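Local coordinates for protein flavin adenine dinucleotide synthase (Saccharomyces cerevisiae, PDB 2WSI) that catalyses the transfer of an adenylyl group from ATP to FMN, making the coenzyme FAD and releasing diphosphate, at residues T112-E117 with S273-E278; I34-K39 with L194-L199; L206-E211 with F247-I252; N15-I20 with A28-A33. One frame throughout, in Å; residues are numbered along the deposited sequence.

Contact 1: T112-E117 with S273-E278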
loop_
_atom_site.group_PDB
_atom_site.type_symbol
_atom_site.label_atom_id
_atom_site.label_comp_id
_atom_site.label_asym_id
_atom_site.label_seq_id
_atom_site.Cartn_x
_atom_site.Cartn_y
_atom_site.Cartn_z
ATOM N N THR A 112 5.253 -0.460 -17.037
ATOM C CA THR A 112 5.481 -0.110 -15.626
ATOM C C THR A 112 6.482 1.041 -15.524
ATOM O O THR A 112 7.517 1.020 -16.171
ATOM C CB THR A 112 5.971 -1.367 -14.841
ATOM O OG1 THR A 112 4.948 -2.364 -14.896
ATOM C CG2 THR A 112 6.284 -1.049 -13.386
ATOM N N PHE A 113 6.174 2.075 -14.747
ATOM C CA PHE A 113 7.137 3.180 -14.573
ATOM C C PHE A 113 8.415 2.671 -13.942
ATOM O O PHE A 113 8.349 2.002 -12.935
ATOM C CB PHE A 113 6.612 4.247 -13.622
ATOM C CG PHE A 113 5.513 5.087 -14.188
ATOM C CD1 PHE A 113 5.818 6.193 -14.978
ATOM C CD2 PHE A 113 4.182 4.803 -13.890
ATOM C CE1 PHE A 113 4.810 6.990 -15.509
ATOM C CE2 PHE A 113 3.152 5.597 -14.411
ATOM C CZ PHE A 113 3.473 6.699 -15.216
ATOM N N PRO A 114 9.584 3.045 -14.489
ATOM C CA PRO A 114 10.870 2.695 -13.852
ATOM C C PRO A 114 10.994 3.225 -12.419
ATOM O O PRO A 114 11.606 2.592 -11.579
ATOM C CB PRO A 114 11.917 3.374 -14.737
ATOM C CG PRO A 114 11.216 3.748 -16.005
ATOM C CD PRO A 114 9.746 3.794 -15.749
ATOM N N THR A 115 10.426 4.391 -12.150
ATOM C CA THR A 115 10.474 4.955 -10.815
ATOM C C THR A 115 9.802 3.999 -9.822
ATOM O O THR A 115 10.250 3.865 -8.683
ATOM C CB THR A 115 9.737 6.318 -10.758
ATOM O OG1 THR A 115 10.416 7.278 -11.593
ATOM C CG2 THR A 115 9.695 6.829 -9.320
ATOM N N LEU A 116 8.712 3.371 -10.268
ATOM C CA LEU A 116 7.926 2.461 -9.427
ATOM C C LEU A 116 8.668 1.132 -9.292
ATOM O O LEU A 116 8.754 0.583 -8.214
ATOM C CB LEU A 116 6.534 2.214 -10.033
ATOM C CG LEU A 116 5.661 1.321 -9.149
ATOM C CD1 LEU A 116 5.187 2.102 -7.935
ATOM C CD2 LEU A 116 4.491 0.719 -9.903
ATOM N N GLU A 117 9.188 0.612 -10.391
ATOM C CA GLU A 117 10.005 -0.607 -10.323
ATOM C C GLU A 117 11.133 -0.436 -9.313
ATOM O O GLU A 117 11.389 -1.314 -8.478
ATOM C CB GLU A 117 10.607 -0.934 -11.698
ATOM C CG GLU A 117 9.651 -1.646 -12.654
ATOM C CD GLU A 117 10.129 -1.606 -14.111
ATOM O OE1 GLU A 117 11.075 -0.827 -14.390
ATOM O OE2 GLU A 117 9.553 -2.331 -14.975
ATOM N N SER A 273 13.231 8.264 -11.537
ATOM C CA SER A 273 14.245 7.743 -12.453
ATOM C C SER A 273 14.466 8.801 -13.535
ATOM O O SER A 273 13.542 9.572 -13.842
ATOM C CB SER A 273 13.771 6.430 -13.067
ATOM O OG SER A 273 14.642 6.012 -14.106
ATOM N N VAL A 274 15.669 8.866 -14.107
ATOM C CA VAL A 274 15.928 9.907 -15.105
ATOM C C VAL A 274 14.933 9.762 -16.242
ATOM O O VAL A 274 14.331 10.754 -16.654
ATOM C CB VAL A 274 17.408 9.970 -15.620
ATOM C CG1 VAL A 274 18.358 10.249 -14.464
ATOM C CG2 VAL A 274 17.818 8.702 -16.327
ATOM N N VAL A 275 14.701 8.539 -16.713
ATOM C CA VAL A 275 13.737 8.372 -17.802
ATOM C C VAL A 275 12.389 9.007 -17.437
ATOM O O VAL A 275 11.762 9.684 -18.258
ATOM C CB VAL A 275 13.571 6.890 -18.246
ATOM C CG1 VAL A 275 12.972 6.054 -17.159
ATOM C CG2 VAL A 275 12.694 6.804 -19.478
ATOM N N ASP A 276 11.936 8.822 -16.198
ATOM C CA ASP A 276 10.645 9.403 -15.828
ATOM C C ASP A 276 10.717 10.918 -15.728
ATOM O O ASP A 276 9.733 11.616 -15.991
ATOM C CB ASP A 276 10.125 8.798 -14.520
ATOM C CG ASP A 276 9.582 7.429 -14.721
ATOM O OD1 ASP A 276 9.145 7.130 -15.859
ATOM O OD2 ASP A 276 9.572 6.642 -13.756
ATOM N N LYS A 277 11.874 11.429 -15.332
ATOM C CA LYS A 277 12.073 12.872 -15.270
ATOM C C LYS A 277 11.909 13.506 -16.667
ATOM O O LYS A 277 11.358 14.606 -16.797
ATOM C CB LYS A 277 13.450 13.199 -14.686
ATOM C CG LYS A 277 13.583 12.955 -13.181
ATOM C CD LYS A 277 14.892 13.564 -12.649
ATOM C CE LYS A 277 15.232 13.083 -11.231
ATOM N NZ LYS A 277 16.686 13.248 -10.929
ATOM N N GLU A 278 12.378 12.805 -17.699
ATOM C CA GLU A 278 12.225 13.267 -19.086
ATOM C C GLU A 278 10.750 13.282 -19.428
ATOM O O GLU A 278 10.203 14.285 -19.889
ATOM C CB GLU A 278 12.964 12.330 -20.051
ATOM C CG GLU A 278 12.380 12.283 -21.488
ATOM C CD GLU A 278 11.183 11.311 -21.666
ATOM O OE1 GLU A 278 11.253 10.135 -21.212
ATOM O OE2 GLU A 278 10.173 11.722 -22.294
#

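Contact 2: I34-K39 with L194-L199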
loop_
_atom_site.group_PDB
_atom_site.type_symbol
_atom_site.label_atom_id
_atom_site.label_comp_id
_atom_site.label_asym_id
_atom_site.label_seq_id
_atom_site.Cartn_x
_atom_site.Cartn_y
_atom_site.Cartn_z
ATOM N N ILE A 34 -7.821 1.501 10.909
ATOM C CA ILE A 34 -6.701 0.670 11.353
ATOM C C ILE A 34 -7.212 -0.487 12.209
ATOM O O ILE A 34 -6.864 -1.657 11.994
ATOM C CB ILE A 34 -5.677 1.493 12.151
ATOM C CG1 ILE A 34 -4.872 2.401 11.201
ATOM C CG2 ILE A 34 -4.679 0.596 12.890
ATOM C CD1 ILE A 34 -4.057 3.440 11.931
ATOM N N ARG A 35 -8.058 -0.180 13.180
ATOM C CA ARG A 35 -8.559 -1.241 14.054
ATOM C C ARG A 35 -9.327 -2.314 13.328
ATOM O O ARG A 35 -9.186 -3.499 13.630
ATOM C CB ARG A 35 -9.401 -0.658 15.178
ATOM C CG ARG A 35 -8.509 -0.138 16.290
ATOM C CD ARG A 35 -9.332 0.235 17.501
ATOM N NE ARG A 35 -9.828 1.583 17.316
ATOM C CZ ARG A 35 -9.250 2.644 17.855
ATOM N NH1 ARG A 35 -8.201 2.485 18.647
ATOM N NH2 ARG A 35 -9.743 3.851 17.637
ATOM N N LEU A 36 -10.126 -1.924 12.348
ATOM C CA LEU A 36 -10.869 -2.919 11.594
ATOM C C LEU A 36 -9.951 -3.785 10.712
ATOM O O LEU A 36 -10.104 -4.992 10.652
ATOM C CB LEU A 36 -11.887 -2.232 10.708
ATOM C CG LEU A 36 -12.720 -3.181 9.859
ATOM C CD1 LEU A 36 -13.501 -4.195 10.728
ATOM C CD2 LEU A 36 -13.658 -2.316 9.023
ATOM N N THR A 37 -9.058 -3.152 9.963
ATOM C CA THR A 37 -8.098 -3.913 9.154
ATOM C C THR A 37 -7.315 -4.914 10.021
ATOM O O THR A 37 -7.143 -6.085 9.646
ATOM C CB THR A 37 -7.137 -2.971 8.426
ATOM O OG1 THR A 37 -7.865 -2.181 7.472
ATOM C CG2 THR A 37 -6.057 -3.759 7.692
ATOM N N ARG A 38 -6.840 -4.462 11.171
ATOM C CA ARG A 38 -6.086 -5.351 12.065
ATOM C C ARG A 38 -6.982 -6.488 12.586
ATOM O O ARG A 38 -6.541 -7.638 12.690
ATOM C CB ARG A 38 -5.401 -4.573 13.201
ATOM C CG ARG A 38 -4.342 -3.563 12.648
ATOM C CD ARG A 38 -3.159 -3.226 13.579
ATOM N NE ARG A 38 -2.522 -4.413 14.147
ATOM C CZ ARG A 38 -1.467 -4.391 14.943
ATOM N NH1 ARG A 38 -0.905 -3.235 15.261
ATOM N NH2 ARG A 38 -0.984 -5.516 15.449
ATOM N N LYS A 39 -8.246 -6.195 12.858
ATOM C CA LYS A 39 -9.161 -7.250 13.293
ATOM C C LYS A 39 -9.350 -8.307 12.200
ATOM O O LYS A 39 -9.315 -9.485 12.492
ATOM C CB LYS A 39 -10.521 -6.680 13.728
ATOM C CG LYS A 39 -10.527 -6.005 15.113
ATOM C CD LYS A 39 -10.066 -6.923 16.283
ATOM C CE LYS A 39 -11.141 -7.921 16.718
ATOM N NZ LYS A 39 -10.731 -8.780 17.892
ATOM N N LEU A 194 -8.185 -3.855 3.328
ATOM C CA LEU A 194 -8.134 -2.395 3.212
ATOM C C LEU A 194 -9.416 -1.818 2.609
ATOM O O LEU A 194 -9.492 -0.627 2.299
ATOM C CB LEU A 194 -6.932 -1.980 2.331
ATOM C CG LEU A 194 -6.284 -0.652 2.734
ATOM C CD1 LEU A 194 -5.605 -0.778 4.067
ATOM C CD2 LEU A 194 -5.272 -0.151 1.683
ATOM N N LEU A 195 -10.421 -2.657 2.403
ATOM C CA LEU A 195 -11.549 -2.249 1.582
ATOM C C LEU A 195 -12.295 -1.001 2.073
ATOM O O LEU A 195 -12.860 -0.283 1.264
ATOM C CB LEU A 195 -12.573 -3.377 1.455
ATOM C CG LEU A 195 -12.244 -4.446 0.421
ATOM C CD1 LEU A 195 -13.331 -5.522 0.463
ATOM C CD2 LEU A 195 -12.102 -3.828 -1.000
ATOM N N HIS A 196 -12.312 -0.752 3.375
ATOM C CA HIS A 196 -13.079 0.395 3.902
ATOM C C HIS A 196 -12.236 1.659 4.100
ATOM O O HIS A 196 -12.715 2.661 4.638
ATOM C CB HIS A 196 -13.759 -0.001 5.215
ATOM C CG HIS A 196 -14.579 -1.246 5.101
ATOM N ND1 HIS A 196 -15.609 -1.370 4.193
ATOM C CD2 HIS A 196 -14.475 -2.446 5.722
ATOM C CE1 HIS A 196 -16.128 -2.584 4.280
ATOM N NE2 HIS A 196 -15.470 -3.247 5.213
ATOM N N TRP A 197 -10.983 1.640 3.647
ATOM C CA TRP A 197 -10.151 2.835 3.744
ATOM C C TRP A 197 -10.531 3.884 2.704
ATOM O O TRP A 197 -10.710 3.581 1.515
ATOM C CB TRP A 197 -8.660 2.441 3.573
ATOM C CG TRP A 197 -8.115 1.903 4.827
ATOM C CD1 TRP A 197 -8.502 0.757 5.475
ATOM C CD2 TRP A 197 -7.044 2.457 5.594
ATOM N NE1 TRP A 197 -7.734 0.576 6.612
ATOM C CE2 TRP A 197 -6.832 1.605 6.697
ATOM C CE3 TRP A 197 -6.222 3.589 5.441
ATOM C CZ2 TRP A 197 -5.876 1.866 7.654
ATOM C CZ3 TRP A 197 -5.273 3.836 6.375
ATOM C CH2 TRP A 197 -5.091 2.972 7.472
ATOM N N ASP A 198 -10.624 5.137 3.113
ATOM C CA ASP A 198 -10.780 6.180 2.110
ATOM C C ASP A 198 -9.486 6.942 1.906
ATOM O O ASP A 198 -8.466 6.690 2.580
ATOM C CB ASP A 198 -11.961 7.119 2.420
ATOM C CG ASP A 198 -11.759 7.949 3.669
ATOM O OD1 ASP A 198 -10.603 8.292 4.032
ATOM O OD2 ASP A 198 -12.794 8.270 4.301
ATOM N N LEU A 199 -9.509 7.849 0.934
ATOM C CA LEU A 199 -8.280 8.491 0.477
ATOM C C LEU A 199 -7.639 9.299 1.608
ATOM O O LEU A 199 -6.421 9.315 1.773
ATOM C CB LEU A 199 -8.579 9.365 -0.737
ATOM C CG LEU A 199 -7.384 10.096 -1.344
ATOM C CD1 LEU A 199 -6.234 9.109 -1.643
ATOM C CD2 LEU A 199 -7.845 10.840 -2.627
#

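Contact 3: L206-E211 with F247-I252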
loop_
_atom_site.group_PDB
_atom_site.type_symbol
_atom_site.label_atom_id
_atom_site.label_comp_id
_atom_site.label_asym_id
_atom_site.label_seq_id
_atom_site.Cartn_x
_atom_site.Cartn_y
_atom_site.Cartn_z
ATOM N N LEU A 206 -0.070 7.194 5.866
ATOM C CA LEU A 206 1.199 7.001 5.152
ATOM C C LEU A 206 2.162 8.168 5.434
ATOM O O LEU A 206 3.339 7.959 5.633
ATOM C CB LEU A 206 0.936 6.797 3.656
ATOM C CG LEU A 206 2.132 6.399 2.788
ATOM C CD1 LEU A 206 2.787 5.136 3.372
ATOM C CD2 LEU A 206 1.686 6.196 1.357
ATOM N N LEU A 207 1.647 9.398 5.526
ATOM C CA LEU A 207 2.490 10.544 5.860
ATOM C C LEU A 207 2.941 10.481 7.308
ATOM O O LEU A 207 4.110 10.729 7.603
ATOM C CB LEU A 207 1.748 11.872 5.615
ATOM C CG LEU A 207 1.570 12.219 4.144
ATOM C CD1 LEU A 207 0.633 13.448 3.961
ATOM C CD2 LEU A 207 2.937 12.439 3.459
ATOM N N TYR A 208 2.023 10.159 8.222
ATOM C CA TYR A 208 2.433 9.938 9.614
ATOM C C TYR A 208 3.540 8.889 9.785
ATOM O O TYR A 208 4.390 9.029 10.685
ATOM C CB TYR A 208 1.267 9.529 10.502
ATOM C CG TYR A 208 1.713 9.419 11.965
ATOM C CD1 TYR A 208 1.905 10.566 12.729
ATOM C CD2 TYR A 208 1.964 8.182 12.558
ATOM C CE1 TYR A 208 2.328 10.498 14.063
ATOM C CE2 TYR A 208 2.398 8.091 13.913
ATOM C CZ TYR A 208 2.563 9.271 14.645
ATOM O OH TYR A 208 2.966 9.259 15.955
ATOM N N SER A 209 3.544 7.850 8.950
ATOM C CA SER A 209 4.494 6.736 9.146
ATOM C C SER A 209 5.934 7.183 8.940
ATOM O O SER A 209 6.875 6.536 9.437
ATOM C CB SER A 209 4.226 5.562 8.198
ATOM O OG SER A 209 4.582 5.869 6.855
ATOM N N ASN A 210 6.081 8.239 8.144
ATOM C CA ASN A 210 7.378 8.741 7.681
ATOM C C ASN A 210 8.123 7.744 6.819
ATOM O O ASN A 210 9.288 7.964 6.504
ATOM C CB ASN A 210 8.295 9.162 8.844
ATOM C CG ASN A 210 9.338 10.197 8.411
ATOM O OD1 ASN A 210 9.083 11.022 7.529
ATOM N ND2 ASN A 210 10.525 10.134 9.007
ATOM N N GLU A 211 7.458 6.664 6.422
ATOM C CA GLU A 211 8.076 5.683 5.505
ATOM C C GLU A 211 8.253 6.290 4.108
ATOM O O GLU A 211 7.531 7.208 3.730
ATOM C CB GLU A 211 7.213 4.414 5.437
ATOM C CG GLU A 211 7.315 3.568 6.709
ATOM C CD GLU A 211 8.710 2.939 6.822
ATOM O OE1 GLU A 211 9.028 2.040 6.013
ATOM O OE2 GLU A 211 9.495 3.372 7.685
ATOM N N PHE A 247 -3.062 17.497 6.012
ATOM C CA PHE A 247 -2.254 16.518 6.758
ATOM C C PHE A 247 -1.033 17.154 7.391
ATOM O O PHE A 247 -0.056 16.481 7.733
ATOM C CB PHE A 247 -1.833 15.363 5.835
ATOM C CG PHE A 247 -2.993 14.749 5.103
ATOM C CD1 PHE A 247 -3.907 13.969 5.782
ATOM C CD2 PHE A 247 -3.204 15.016 3.742
ATOM C CE1 PHE A 247 -5.014 13.436 5.122
ATOM C CE2 PHE A 247 -4.302 14.467 3.061
ATOM C CZ PHE A 247 -5.211 13.680 3.768
ATOM N N GLU A 248 -1.096 18.463 7.593
ATOM C CA GLU A 248 0.043 19.159 8.178
ATOM C C GLU A 248 0.487 18.551 9.536
ATOM O O GLU A 248 1.680 18.425 9.781
ATOM C CB GLU A 248 -0.293 20.655 8.308
ATOM C CG GLU A 248 0.730 21.467 9.082
ATOM C CD GLU A 248 1.998 21.735 8.292
ATOM O OE1 GLU A 248 2.204 21.087 7.239
ATOM O OE2 GLU A 248 2.800 22.591 8.735
ATOM N N TRP A 249 -0.452 18.194 10.417
ATOM C CA TRP A 249 -0.089 17.671 11.753
ATOM C C TRP A 249 0.668 16.346 11.614
ATOM O O TRP A 249 1.709 16.127 12.243
ATOM C CB TRP A 249 -1.332 17.468 12.636
ATOM C CG TRP A 249 -0.986 17.079 14.055
ATOM C CD1 TRP A 249 -0.942 17.904 15.149
ATOM C CD2 TRP A 249 -0.605 15.769 14.528
ATOM N NE1 TRP A 249 -0.564 17.191 16.266
ATOM C CE2 TRP A 249 -0.351 15.884 15.916
ATOM C CE3 TRP A 249 -0.448 14.519 13.912
ATOM C CZ2 TRP A 249 0.041 14.789 16.702
ATOM C CZ3 TRP A 249 -0.066 13.430 14.697
ATOM C CH2 TRP A 249 0.177 13.577 16.081
ATOM N N GLU A 250 0.146 15.472 10.761
ATOM C CA GLU A 250 0.754 14.161 10.549
ATOM C C GLU A 250 2.155 14.321 10.002
ATOM O O GLU A 250 3.060 13.589 10.384
ATOM C CB GLU A 250 -0.065 13.351 9.559
ATOM C CG GLU A 250 -1.411 12.909 10.072
ATOM C CD GLU A 250 -2.537 13.852 9.704
ATOM O OE1 GLU A 250 -2.298 15.092 9.642
ATOM O OE2 GLU A 250 -3.662 13.348 9.485
ATOM N N ILE A 251 2.333 15.278 9.090
ATOM C CA ILE A 251 3.633 15.514 8.492
ATOM C C ILE A 251 4.601 16.022 9.567
ATOM O O ILE A 251 5.692 15.493 9.726
ATOM C CB ILE A 251 3.550 16.552 7.342
ATOM C CG1 ILE A 251 2.919 15.940 6.074
ATOM C CG2 ILE A 251 4.930 17.108 7.015
ATOM C CD1 ILE A 251 2.379 16.996 5.082
ATOM N N ILE A 252 4.190 17.046 10.314
ATOM C CA ILE A 252 5.089 17.697 11.264
ATOM C C ILE A 252 5.467 16.759 12.386
ATOM O O ILE A 252 6.579 16.799 12.886
ATOM C CB ILE A 252 4.442 18.949 11.910
ATOM C CG1 ILE A 252 4.209 20.042 10.865
ATOM C CG2 ILE A 252 5.313 19.466 13.050
ATOM C CD1 ILE A 252 5.430 20.367 10.036
#

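Contact 4: N15-I20 with A28-A33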
loop_
_atom_site.group_PDB
_atom_site.type_symbol
_atom_site.label_atom_id
_atom_site.label_comp_id
_atom_site.label_asym_id
_atom_site.label_seq_id
_atom_site.Cartn_x
_atom_site.Cartn_y
_atom_site.Cartn_z
ATOM N N ASN A 15 0.928 1.449 16.348
ATOM C CA ASN A 15 0.622 1.713 17.758
ATOM C C ASN A 15 0.687 3.215 18.068
ATOM O O ASN A 15 -0.187 3.780 18.713
ATOM C CB ASN A 15 1.612 0.955 18.649
ATOM C CG ASN A 15 1.107 0.806 20.096
ATOM O OD1 ASN A 15 -0.074 0.584 20.336
ATOM N ND2 ASN A 15 2.018 0.902 21.045
ATOM N N SER A 16 1.737 3.854 17.586
ATOM C CA SER A 16 1.907 5.276 17.748
ATOM C C SER A 16 0.741 6.051 17.100
ATOM O O SER A 16 0.209 7.003 17.689
ATOM C CB SER A 16 3.253 5.689 17.163
ATOM O OG SER A 16 3.437 7.080 17.260
ATOM N N TYR A 17 0.317 5.640 15.905
ATOM C CA TYR A 17 -0.796 6.318 15.256
ATOM C C TYR A 17 -2.049 6.143 16.106
ATOM O O TYR A 17 -2.851 7.078 16.250
ATOM C CB TYR A 17 -1.071 5.775 13.843
ATOM C CG TYR A 17 -2.013 6.679 13.067
ATOM C CD1 TYR A 17 -1.530 7.608 12.137
ATOM C CD2 TYR A 17 -3.391 6.615 13.289
ATOM C CE1 TYR A 17 -2.425 8.438 11.423
ATOM C CE2 TYR A 17 -4.261 7.420 12.624
ATOM C CZ TYR A 17 -3.794 8.342 11.713
ATOM O OH TYR A 17 -4.728 9.107 11.088
ATOM N N LEU A 18 -2.223 4.948 16.665
ATOM C CA LEU A 18 -3.441 4.642 17.419
ATOM C C LEU A 18 -3.441 5.410 18.742
ATOM O O LEU A 18 -4.455 5.472 19.415
ATOM C CB LEU A 18 -3.579 3.133 17.711
ATOM C CG LEU A 18 -3.923 2.185 16.554
ATOM C CD1 LEU A 18 -4.028 0.709 17.005
ATOM C CD2 LEU A 18 -5.214 2.628 15.898
ATOM N N HIS A 19 -2.297 5.964 19.127
ATOM C CA HIS A 19 -2.217 6.750 20.350
ATOM C C HIS A 19 -2.266 8.255 20.085
ATOM O O HIS A 19 -2.109 9.056 21.011
ATOM C CB HIS A 19 -0.940 6.406 21.116
ATOM C CG HIS A 19 -1.026 5.123 21.883
ATOM N ND1 HIS A 19 -1.073 5.082 23.261
ATOM C CD2 HIS A 19 -1.086 3.834 21.466
ATOM C CE1 HIS A 19 -1.151 3.825 23.661
ATOM N NE2 HIS A 19 -1.160 3.047 22.592
ATOM N N ILE A 20 -2.447 8.658 18.828
ATOM C CA ILE A 20 -2.628 10.076 18.549
ATOM C C ILE A 20 -3.894 10.596 19.242
ATOM O O ILE A 20 -5.006 10.072 19.048
ATOM C CB ILE A 20 -2.760 10.384 17.061
ATOM C CG1 ILE A 20 -1.458 10.047 16.326
ATOM C CG2 ILE A 20 -3.079 11.868 16.877
ATOM C CD1 ILE A 20 -1.632 9.981 14.804
ATOM N N ALA A 28 -9.308 10.338 13.797
ATOM C CA ALA A 28 -10.185 9.367 14.473
ATOM C C ALA A 28 -10.732 8.340 13.477
ATOM O O ALA A 28 -10.848 7.163 13.784
ATOM C CB ALA A 28 -11.342 10.084 15.193
ATOM N N SER A 29 -11.098 8.810 12.292
ATOM C CA SER A 29 -11.553 7.922 11.234
ATOM C C SER A 29 -10.464 6.894 10.864
ATOM O O SER A 29 -10.747 5.729 10.617
ATOM C CB SER A 29 -11.868 8.746 10.002
ATOM O OG SER A 29 -12.097 7.907 8.912
ATOM N N THR A 30 -9.232 7.360 10.801
ATOM C CA THR A 30 -8.111 6.507 10.382
ATOM C C THR A 30 -7.746 5.514 11.491
ATOM O O THR A 30 -7.364 4.381 11.223
ATOM C CB THR A 30 -6.914 7.365 9.988
ATOM O OG1 THR A 30 -7.305 8.282 8.945
ATOM C CG2 THR A 30 -5.722 6.460 9.483
ATOM N N GLN A 31 -7.918 5.919 12.741
ATOM C CA GLN A 31 -7.708 5.001 13.856
ATOM C C GLN A 31 -8.718 3.883 13.794
ATOM O O GLN A 31 -8.365 2.723 13.992
ATOM C CB GLN A 31 -7.786 5.739 15.193
ATOM C CG GLN A 31 -6.567 6.640 15.422
ATOM C CD GLN A 31 -6.744 7.567 16.620
ATOM O OE1 GLN A 31 -7.868 7.924 16.978
ATOM N NE2 GLN A 31 -5.637 7.964 17.230
ATOM N N GLU A 32 -9.965 4.216 13.476
ATOM C CA GLU A 32 -10.971 3.183 13.294
ATOM C C GLU A 32 -10.677 2.260 12.099
ATOM O O GLU A 32 -10.913 1.049 12.180
ATOM C CB GLU A 32 -12.355 3.780 13.078
ATOM C CG GLU A 32 -13.397 2.709 12.780
ATOM C CD GLU A 32 -14.787 3.283 12.530
ATOM O OE1 GLU A 32 -14.997 3.875 11.444
ATOM O OE2 GLU A 32 -15.672 3.132 13.411
ATOM N N ALA A 33 -10.243 2.826 10.974
ATOM C CA ALA A 33 -9.936 1.989 9.807
ATOM C C ALA A 33 -8.780 1.018 10.130
ATOM O O ALA A 33 -8.749 -0.136 9.649
ATOM C CB ALA A 33 -9.587 2.861 8.621
#

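Contact 1: T112-E117 with S273-E278
Oxygen OD2 of D276 is held twice by T115, in the first turn of helix 114-126. The backbone N of T115 donates to OD2 at 2.9 Å, meeting it nearly along the C-O bond. The T115 hydroxyl donates to the same oxygen, although the modelled 2.4 Å between OG1 and OD2 is very short and its exact length is doubtful. With OG1 anti to the carbonyl carbon (chi1 -64°), the hydroxyl stays beside its own backbone N, and both donors can reach one acceptor. OG1 is also an acceptor: the N-H of S273, the N-cap residue of helix 274-279, points almost straight at it (171°), with N and OG1 3.0 Å apart. The other carboxylate oxygen, OD1, lies in the plane of the F113 ring at its edge, 3.6 Å from CD1, while P114 CD approaches the same OD1 to 3.4 Å. OD1 also forms a salt bridge with R279. On the more exposed flank, P114 CB sits 3.8 Å from S273 OG. The ring of F113 goes on to meet F221, and the F113 side chain is about 11 Å from the bound FAD. An acidic group from one helix thus satisfies a first-turn N-H of another; the positive end of helix 114-126 and the R279 guanidinium would both be expected to favour the ionised carboxylate.

Contact 2: I34-K39 with L194-L199
W197, T37 and I34 carry this contact, the indole lying against one flank of helix 25-45. NE1 of W197 donates to OG1 of T37 over 2.9 Å; the bond is bent (145°), with the hydroxyl oxygen tilted 19° out of the indole plane. The two side chains cross at about a right angle. OG1 of T37, anti to the carbonyl carbon (chi1 -65°), stays beside its own backbone N; its one proton can go to P193 O, its strongest partner, or be shared with A33 O. I34 meets the six-membered part of the indole, its CG1 coming within 3.7 Å of W197 CZ2 and 3.8 Å of CH2. L194 CD1 rests on one face of the same indole, 3.5 Å above the plane and offset toward the rim. This packing lies within the type I turn from L194 to W197, closed by the bond from W197 N to L194 O at 3.0 Å. The L194 side chain is about 7 Å from the bound FAD. Nearer the surface, L36 CD2 touches CD2 of the exposed H196 ring at 3.4 Å. The loop joins strand 189-191 to helix 199-209, and D198 caps the N-terminus of that helix. W197 also packs on V68 and L72 of helix 64-87 and on I202 and F205 of helix 199-209, wedging between these two helices and helix 25-45.

Contact 3: L206-E211 with F247-I252
L207 packs against F247 and I251 together in the tight, buried part of the contact. The L207 and F247 side chains cross at about a right angle, CD1 coming within 3.6 Å of F247 CB; L207 and I251 lie side by side, with CD1 4.0 Å from I251 CG1. The backbones are close as well, the CA atoms of Y208 and E250 being 4.6 Å apart, and CA of Y208 is 3.8 Å from E250 O. Y208 has CG anti to its backbone N (chi1 -175°), and the Y208 and W249 side chains point the same way, side by side. W249 marks the looser side, partly exposed and little buried by the contact: it meets Y208 mainly through CZ3, 3.8 Å from Y208 CE1. W249 also stacks with the H253 ring. The E250 chain bends at chi2 (94°), and its OE2 lies in plane at the edge of the F247 ring. No hydrogen bond joins 206-211 to 247-252, so these two segments associate by apolar fit. Beside it, E250 OE2 reaches back to S204 of helix 199-209, a polar tie between the same two helices, while Y208 OH bonds S16 of helix 3-18.

Contact 4: N15-I20 with A28-A33
The Y17 ring carries I20 CD1 on one face, 3.6 Å above its plane and offset toward the rim, while Q31 CG sits at the edge, 3.7 Å from CE2. T30 approaches obliquely, its CG2 3.5 Å from Y17 CZ. The amide of Q31 stands almost perpendicular to this ring (84°). Extended beyond CG, with CD anti to CA (chi2 170°), the Q31 chain carries NE2 to two carbonyls lying near its amide plane: Y17 O at 3.1 Å, along a nearly straight bond (177°), and I20 O at 2.9 Å on a lone pair. Y17 O also accepts from I20 N. Q31 thereby ties together the carbonyls of Y17 and I20, beside the C-terminal part of helix 3-18, and L18 CD2 packs against its backbone, 3.7 Å from Q31 O. Y17 OH hydrogen-bonds S204, and T30 OG1 bonds I26 O and N201. Helices 3-18 and 25-45, joined by a short loop, form an N-terminal hairpin seated on helix 199-209, whose F205 and Y208 rings meet Y17 edge-to-face.

In the fold
Contacts 2, 3 and 4 form one connected region, whereas contact 1 lies apart from it, about 25 to 33 Å away between centres. Helix 25-45 serves contacts 2 and 4, which touch where I34 meets Y17 and L18. Contacts 3 and 4 meet through Y208 with S16 and Y17, and through W249 with I20. Contacts 2 and 3 are mostly buried, while 1 and 4 are only partly so. Their chemistry differs accordingly: apolar fit alone in 206-211 with 247-252, a single indole bond amid packing in contact 2, a neutral amide gripping carbonyls in contact 4, and a carboxylate, probably ionised, at a helix start in contact 1.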